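Local coordinates for protein PES4 (Saccharomyces cerevisiae, PDB 6EXX), which probably binds RNA, in particular mRNA 3'-UTRs and poly(A) or poly(U) tracts, this chain being its fourth RNA recognition motif domain, at residues K20-Q25 / N62-R67; S3-E8 / T58-F63. One frame throughout, in Å; residues are numbered along the deposited sequence.

Contact 1. Residues K20-Q25 / N62-R67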
loop_
_atom_site.group_PDB
_atom_site.type_symbol
_atom_site.label_atom_id
_atom_site.label_comp_id
_atom_site.label_asym_id
_atom_site.label_seq_id
_atom_site.Cartn_x
_atom_site.Cartn_y
_atom_site.Cartn_z
ATOM N N LYS A 20 0.548 7.033 -3.872
ATOM C CA LYS A 20 0.526 8.446 -3.527
ATOM C C LYS A 20 -0.771 9.088 -4.017
ATOM O O LYS A 20 -1.387 9.895 -3.321
ATOM C CB LYS A 20 1.736 9.145 -4.150
ATOM C CG LYS A 20 1.840 10.610 -3.804
ATOM C CD LYS A 20 3.133 11.235 -4.330
ATOM C CE LYS A 20 3.117 11.403 -5.844
ATOM N NZ LYS A 20 4.395 11.962 -6.389
ATOM N N TYR A 21 -1.189 8.728 -5.224
ATOM C CA TYR A 21 -2.445 9.215 -5.768
ATOM C C TYR A 21 -3.628 8.816 -4.888
ATOM O O TYR A 21 -4.491 9.644 -4.600
ATOM C CB TYR A 21 -2.608 8.679 -7.186
ATOM C CG TYR A 21 -3.970 8.902 -7.783
ATOM C CD1 TYR A 21 -4.298 10.106 -8.394
ATOM C CD2 TYR A 21 -4.937 7.907 -7.739
ATOM C CE1 TYR A 21 -5.543 10.306 -8.950
ATOM C CE2 TYR A 21 -6.185 8.100 -8.289
ATOM C CZ TYR A 21 -6.478 9.303 -8.894
ATOM O OH TYR A 21 -7.719 9.513 -9.442
ATOM N N LEU A 22 -3.666 7.563 -4.447
ATOM C CA LEU A 22 -4.762 7.118 -3.590
ATOM C C LEU A 22 -4.827 7.947 -2.316
ATOM O O LEU A 22 -5.902 8.351 -1.878
ATOM C CB LEU A 22 -4.606 5.648 -3.230
ATOM C CG LEU A 22 -4.725 4.644 -4.375
ATOM C CD1 LEU A 22 -4.528 3.228 -3.864
ATOM C CD2 LEU A 22 -6.047 4.770 -5.125
ATOM N N CYS A 23 -3.668 8.210 -1.721
ATOM C CA CYS A 23 -3.633 9.014 -0.512
ATOM C C CYS A 23 -4.113 10.441 -0.805
ATOM O O CYS A 23 -4.926 10.987 -0.062
ATOM C CB CYS A 23 -2.225 9.015 0.085
ATOM S SG CYS A 23 -1.736 7.433 0.807
ATOM N N HIS A 24 -3.633 11.034 -1.894
ATOM C CA HIS A 24 -4.074 12.373 -2.279
ATOM C C HIS A 24 -5.587 12.420 -2.483
ATOM O O HIS A 24 -6.249 13.377 -2.085
ATOM C CB HIS A 24 -3.374 12.829 -3.565
ATOM C CG HIS A 24 -1.977 13.324 -3.366
ATOM N ND1 HIS A 24 -1.029 13.289 -4.369
ATOM C CD2 HIS A 24 -1.368 13.883 -2.295
ATOM C CE1 HIS A 24 0.104 13.792 -3.918
ATOM N NE2 HIS A 24 -0.072 14.157 -2.661
ATOM N N GLN A 25 -6.139 11.386 -3.107
ATOM C CA GLN A 25 -7.571 11.365 -3.395
ATOM C C GLN A 25 -8.410 11.333 -2.118
ATOM O O GLN A 25 -9.559 11.765 -2.119
ATOM C CB GLN A 25 -7.920 10.191 -4.313
ATOM C CG GLN A 25 -7.429 10.372 -5.746
ATOM C CD GLN A 25 -8.055 11.570 -6.411
ATOM O OE1 GLN A 25 -7.374 12.528 -6.785
ATOM N NE2 GLN A 25 -9.367 11.532 -6.547
ATOM N N ASN A 62 -8.951 -0.170 3.319
ATOM C CA ASN A 62 -10.213 -0.600 2.743
ATOM C C ASN A 62 -10.134 -0.660 1.222
ATOM O O ASN A 62 -10.673 -1.577 0.606
ATOM C CB ASN A 62 -11.354 0.331 3.172
ATOM C CG ASN A 62 -11.779 0.132 4.606
ATOM O OD1 ASN A 62 -11.536 -0.910 5.208
ATOM N ND2 ASN A 62 -12.468 1.122 5.147
ATOM N N PHE A 63 -9.478 0.325 0.624
ATOM C CA PHE A 63 -9.352 0.382 -0.821
ATOM C C PHE A 63 -8.459 -0.733 -1.375
ATOM O O PHE A 63 -8.749 -1.321 -2.417
ATOM C CB PHE A 63 -8.803 1.752 -1.233
ATOM C CG PHE A 63 -8.784 1.971 -2.717
ATOM C CD1 PHE A 63 -7.708 1.550 -3.474
ATOM C CD2 PHE A 63 -9.835 2.599 -3.357
ATOM C CE1 PHE A 63 -7.681 1.745 -4.847
ATOM C CE2 PHE A 63 -9.805 2.804 -4.729
ATOM C CZ PHE A 63 -8.726 2.368 -5.462
ATOM N N LEU A 64 -7.352 -0.998 -0.689
ATOM C CA LEU A 64 -6.338 -1.908 -1.207
ATOM C C LEU A 64 -6.533 -3.362 -0.848
ATOM O O LEU A 64 -6.076 -4.226 -1.583
ATOM C CB LEU A 64 -4.953 -1.495 -0.729
ATOM C CG LEU A 64 -4.389 -0.223 -1.353
ATOM C CD1 LEU A 64 -3.100 0.164 -0.656
ATOM C CD2 LEU A 64 -4.170 -0.380 -2.851
ATOM N N ASN A 65 -7.169 -3.652 0.277
ATOM C CA ASN A 65 -7.164 -5.013 0.767
ATOM C C ASN A 65 -7.880 -5.970 -0.189
ATOM O O ASN A 65 -9.070 -5.821 -0.456
ATOM C CB ASN A 65 -7.790 -5.064 2.147
ATOM C CG ASN A 65 -7.601 -6.393 2.797
ATOM O OD1 ASN A 65 -6.491 -6.924 2.814
ATOM N ND2 ASN A 65 -8.677 -6.960 3.321
ATOM N N ASN A 66 -7.133 -6.934 -0.728
ATOM C CA ASN A 66 -7.639 -7.900 -1.697
ATOM C C ASN A 66 -8.097 -7.307 -3.015
ATOM O O ASN A 66 -8.838 -7.954 -3.746
ATOM C CB ASN A 66 -8.723 -8.777 -1.091
ATOM C CG ASN A 66 -8.209 -9.575 0.067
ATOM O OD1 ASN A 66 -7.078 -10.067 0.050
ATOM N ND2 ASN A 66 -9.021 -9.694 1.095
ATOM N N ARG A 67 -7.603 -6.113 -3.333
ATOM C CA ARG A 67 -7.898 -5.492 -4.618
ATOM C C ARG A 67 -7.014 -6.095 -5.707
ATOM O O ARG A 67 -5.812 -6.264 -5.508
ATOM C CB ARG A 67 -7.670 -3.987 -4.551
ATOM C CG ARG A 67 -8.260 -3.222 -5.708
ATOM C CD ARG A 67 -7.901 -1.753 -5.665
ATOM N NE ARG A 67 -8.829 -0.985 -6.477
ATOM C CZ ARG A 67 -10.002 -0.542 -6.040
ATOM N NH1 ARG A 67 -10.356 -0.688 -4.766
ATOM N NH2 ARG A 67 -10.800 0.104 -6.880
#
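The carbonyl oxygen of F63, whose ring meets L22 across this contact, accepts a hydrogen bond from the guanidinium of R67, NH1 lying 2.9 Å from F63 O. The contact is the helix-helix seam of an RNA recognition motif: the βαββαβ fold sets helix 16-25 beside helix 54-64 on one side of its sheet. The N-H points fairly straight at the oxygen (155°), and the bond holds the guanidinium almost parallel to the F63 ring, with NH1 3.3 Å above the ring plane over its centre in a cation-pi contact. On the opposite side, L22 CD2 lies over the face near its rim, 3.4 Å from F63 CE1, while L22 CD1 lies outside the rim beside the CD1-CE1 bond, 3.6 Å from F63 CD1. F63 has CG anti to its backbone N (chi1 -173°), which swings the ring toward helix 16-25 and lets it stand between leucine and arginine. With an alanine in place of L22, the F63 ring and L64 CD2 would probably both lose the methyls they pack on, and a gap would be likely to open between the helices. Past F63 the chain makes a type II turn from L64 to R67, closed by a backbone bond from R67 N to L64 O, and N65 OD1 is hydrogen-bonded to T76. Deeper in the core, L64 CD2 meets L22 CD1 at 3.8 Å.

Contact 2. Residues S3-E8 / T58-F63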
loop_
_atom_site.group_PDB
_atom_site.type_symbol
_atom_site.label_atom_id
_atom_site.label_comp_id
_atom_site.label_asym_id
_atom_site.label_seq_id
_atom_site.Cartn_x
_atom_site.Cartn_y
_atom_site.Cartn_z
ATOM N N SER A 3 0.239 4.181 12.436
ATOM C CA SER A 3 -0.335 2.957 11.921
ATOM C C SER A 3 0.353 2.659 10.609
ATOM O O SER A 3 0.365 3.496 9.710
ATOM C CB SER A 3 -1.833 3.140 11.703
ATOM O OG SER A 3 -2.450 1.919 11.352
ATOM N N THR A 4 0.940 1.474 10.508
ATOM C CA THR A 4 1.649 1.081 9.303
ATOM C C THR A 4 0.941 -0.067 8.624
ATOM O O THR A 4 0.629 -1.077 9.245
ATOM C CB THR A 4 3.092 0.701 9.620
ATOM O OG1 THR A 4 3.714 1.801 10.277
ATOM C CG2 THR A 4 3.863 0.391 8.357
ATOM N N LEU A 5 0.703 0.110 7.331
ATOM C CA LEU A 5 0.088 -0.894 6.488
ATOM C C LEU A 5 1.181 -1.517 5.645
ATOM O O LEU A 5 1.768 -0.853 4.796
ATOM C CB LEU A 5 -0.927 -0.219 5.576
ATOM C CG LEU A 5 -1.656 -1.107 4.576
ATOM C CD1 LEU A 5 -2.372 -2.229 5.294
ATOM C CD2 LEU A 5 -2.628 -0.285 3.749
ATOM N N PHE A 6 1.460 -2.795 5.869
ATOM C CA PHE A 6 2.409 -3.533 5.050
ATOM C C PHE A 6 1.693 -4.120 3.845
ATOM O O PHE A 6 0.550 -4.579 3.933
ATOM C CB PHE A 6 3.116 -4.612 5.872
ATOM C CG PHE A 6 4.140 -4.049 6.808
ATOM C CD1 PHE A 6 3.773 -3.566 8.050
ATOM C CD2 PHE A 6 5.465 -3.963 6.430
ATOM C CE1 PHE A 6 4.720 -3.034 8.913
ATOM C CE2 PHE A 6 6.414 -3.430 7.285
ATOM C CZ PHE A 6 6.033 -2.963 8.522
ATOM N N LEU A 7 2.380 -4.049 2.713
ATOM C CA LEU A 7 1.831 -4.406 1.419
ATOM C C LEU A 7 2.752 -5.391 0.723
ATOM O O LEU A 7 3.973 -5.240 0.768
ATOM C CB LEU A 7 1.718 -3.159 0.539
ATOM C CG LEU A 7 0.802 -2.056 1.051
ATOM C CD1 LEU A 7 0.880 -0.845 0.148
ATOM C CD2 LEU A 7 -0.632 -2.546 1.186
ATOM N N GLU A 8 2.173 -6.380 0.052
ATOM C CA GLU A 8 2.944 -7.268 -0.795
ATOM C C GLU A 8 2.071 -7.765 -1.943
ATOM O O GLU A 8 0.889 -7.447 -2.035
ATOM C CB GLU A 8 3.524 -8.422 0.026
ATOM C CG GLU A 8 2.486 -9.382 0.532
ATOM C CD GLU A 8 3.077 -10.559 1.269
ATOM O OE1 GLU A 8 4.063 -10.378 2.012
ATOM O OE2 GLU A 8 2.552 -11.672 1.098
ATOM N N THR A 58 -7.051 3.255 7.810
ATOM C CA THR A 58 -8.292 2.539 7.545
ATOM C C THR A 58 -8.785 2.769 6.121
ATOM O O THR A 58 -9.185 1.828 5.438
ATOM C CB THR A 58 -9.367 3.009 8.551
ATOM O OG1 THR A 58 -9.048 2.514 9.853
ATOM C CG2 THR A 58 -10.756 2.532 8.172
ATOM N N ARG A 59 -8.804 4.026 5.694
ATOM C CA ARG A 59 -9.385 4.326 4.399
ATOM C C ARG A 59 -8.586 3.697 3.260
ATOM O O ARG A 59 -9.158 3.171 2.297
ATOM C CB ARG A 59 -9.534 5.836 4.211
ATOM C CG ARG A 59 -10.332 6.493 5.333
ATOM C CD ARG A 59 -11.179 7.677 4.884
ATOM N NE ARG A 59 -10.382 8.842 4.510
ATOM C CZ ARG A 59 -9.812 9.683 5.369
ATOM N NH1 ARG A 59 -9.910 9.497 6.681
ATOM N NH2 ARG A 59 -9.128 10.721 4.906
ATOM N N ILE A 60 -7.264 3.723 3.368
ATOM C CA ILE A 60 -6.420 3.140 2.337
ATOM C C ILE A 60 -6.425 1.603 2.414
ATOM O O ILE A 60 -6.474 0.925 1.386
ATOM C CB ILE A 60 -4.994 3.729 2.406
ATOM C CG1 ILE A 60 -5.031 5.255 2.225
ATOM C CG2 ILE A 60 -4.090 3.075 1.383
ATOM C CD1 ILE A 60 -5.681 5.719 0.943
ATOM N N PHE A 61 -6.414 1.047 3.621
ATOM C CA PHE A 61 -6.580 -0.384 3.790
ATOM C C PHE A 61 -7.850 -0.871 3.103
ATOM O O PHE A 61 -7.852 -1.873 2.391
ATOM C CB PHE A 61 -6.635 -0.755 5.267
ATOM C CG PHE A 61 -6.951 -2.193 5.502
ATOM C CD1 PHE A 61 -5.959 -3.147 5.483
ATOM C CD2 PHE A 61 -8.250 -2.607 5.716
ATOM C CE1 PHE A 61 -6.248 -4.479 5.688
ATOM C CE2 PHE A 61 -8.536 -3.939 5.918
ATOM C CZ PHE A 61 -7.534 -4.870 5.910
ATOM N N ASN A 62 -8.951 -0.170 3.319
ATOM C CA ASN A 62 -10.213 -0.600 2.743
ATOM C C ASN A 62 -10.134 -0.660 1.222
ATOM O O ASN A 62 -10.673 -1.577 0.606
ATOM C CB ASN A 62 -11.354 0.331 3.172
ATOM C CG ASN A 62 -11.779 0.132 4.606
ATOM O OD1 ASN A 62 -11.536 -0.910 5.208
ATOM N ND2 ASN A 62 -12.468 1.122 5.147
ATOM N N PHE A 63 -9.478 0.325 0.624
ATOM C CA PHE A 63 -9.352 0.382 -0.821
ATOM C C PHE A 63 -8.459 -0.733 -1.375
ATOM O O PHE A 63 -8.749 -1.321 -2.417
ATOM C CB PHE A 63 -8.803 1.752 -1.233
ATOM C CG PHE A 63 -8.784 1.971 -2.717
ATOM C CD1 PHE A 63 -7.708 1.550 -3.474
ATOM C CD2 PHE A 63 -9.835 2.599 -3.357
ATOM C CE1 PHE A 63 -7.681 1.745 -4.847
ATOM C CE2 PHE A 63 -9.805 2.804 -4.729
ATOM C CZ PHE A 63 -8.726 2.368 -5.462
#
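L5 reaches from the first strand of the RNA recognition motif toward helix 54-64, closing the core between sheet and helix. It stands at the first position of the RNP2 motif, as the sequence from here matches its consensus; the next residue, F6, lies on the other side of the strand, the side that in this family usually meets RNA. From CB, which is directed at the helix, the chain runs to CG anti to the backbone N (chi1 178°), and there it forks. The CD1 branch comes to the rim of the F61 ring, in the plane of the ring, with L5 CD1 3.7 Å from F61 CD1. It thus abuts an edge and covers neither face, and the two side chains cross at about a right angle. The CD2 branch goes to the helix backbone instead, 4.0 Å from F61 CA and as close to F61 N. F61 extends the core toward strand 72-78, where its ring meets that of W78 with the planes about 30° apart and its side chain also touches T76. L5 rests on T76 as well. I60 is the looser neighbour, its longer branch leading away from the strand, while its other methyl, CG2, stands 4.4 Å from L5 CD2.

In the fold
From the N terminus the chain first lays down strand 3-10, a central strand of the sheet, and then helix 16-25. After strand 32-39 it brings strand 44-51 back alongside 3-10 in the sheet, and then helix 54-64 packs against both strand 3-10 and helix 16-25. Contact 2 closes the longer loop, from 3-8 to 58-63, and contact 1 the shorter, from 20-25 to 62-67. The order of the touching residues, L5, L22, I60 and F61, then F63 and L64, makes the two loops cross. Helix 54-64 is common to both, facing the sheet in one and the other helix in the other. The contacts also meet directly: I60 CD1 packs on L22 O and C23 CA, and L64 CD1 on L7 CD2.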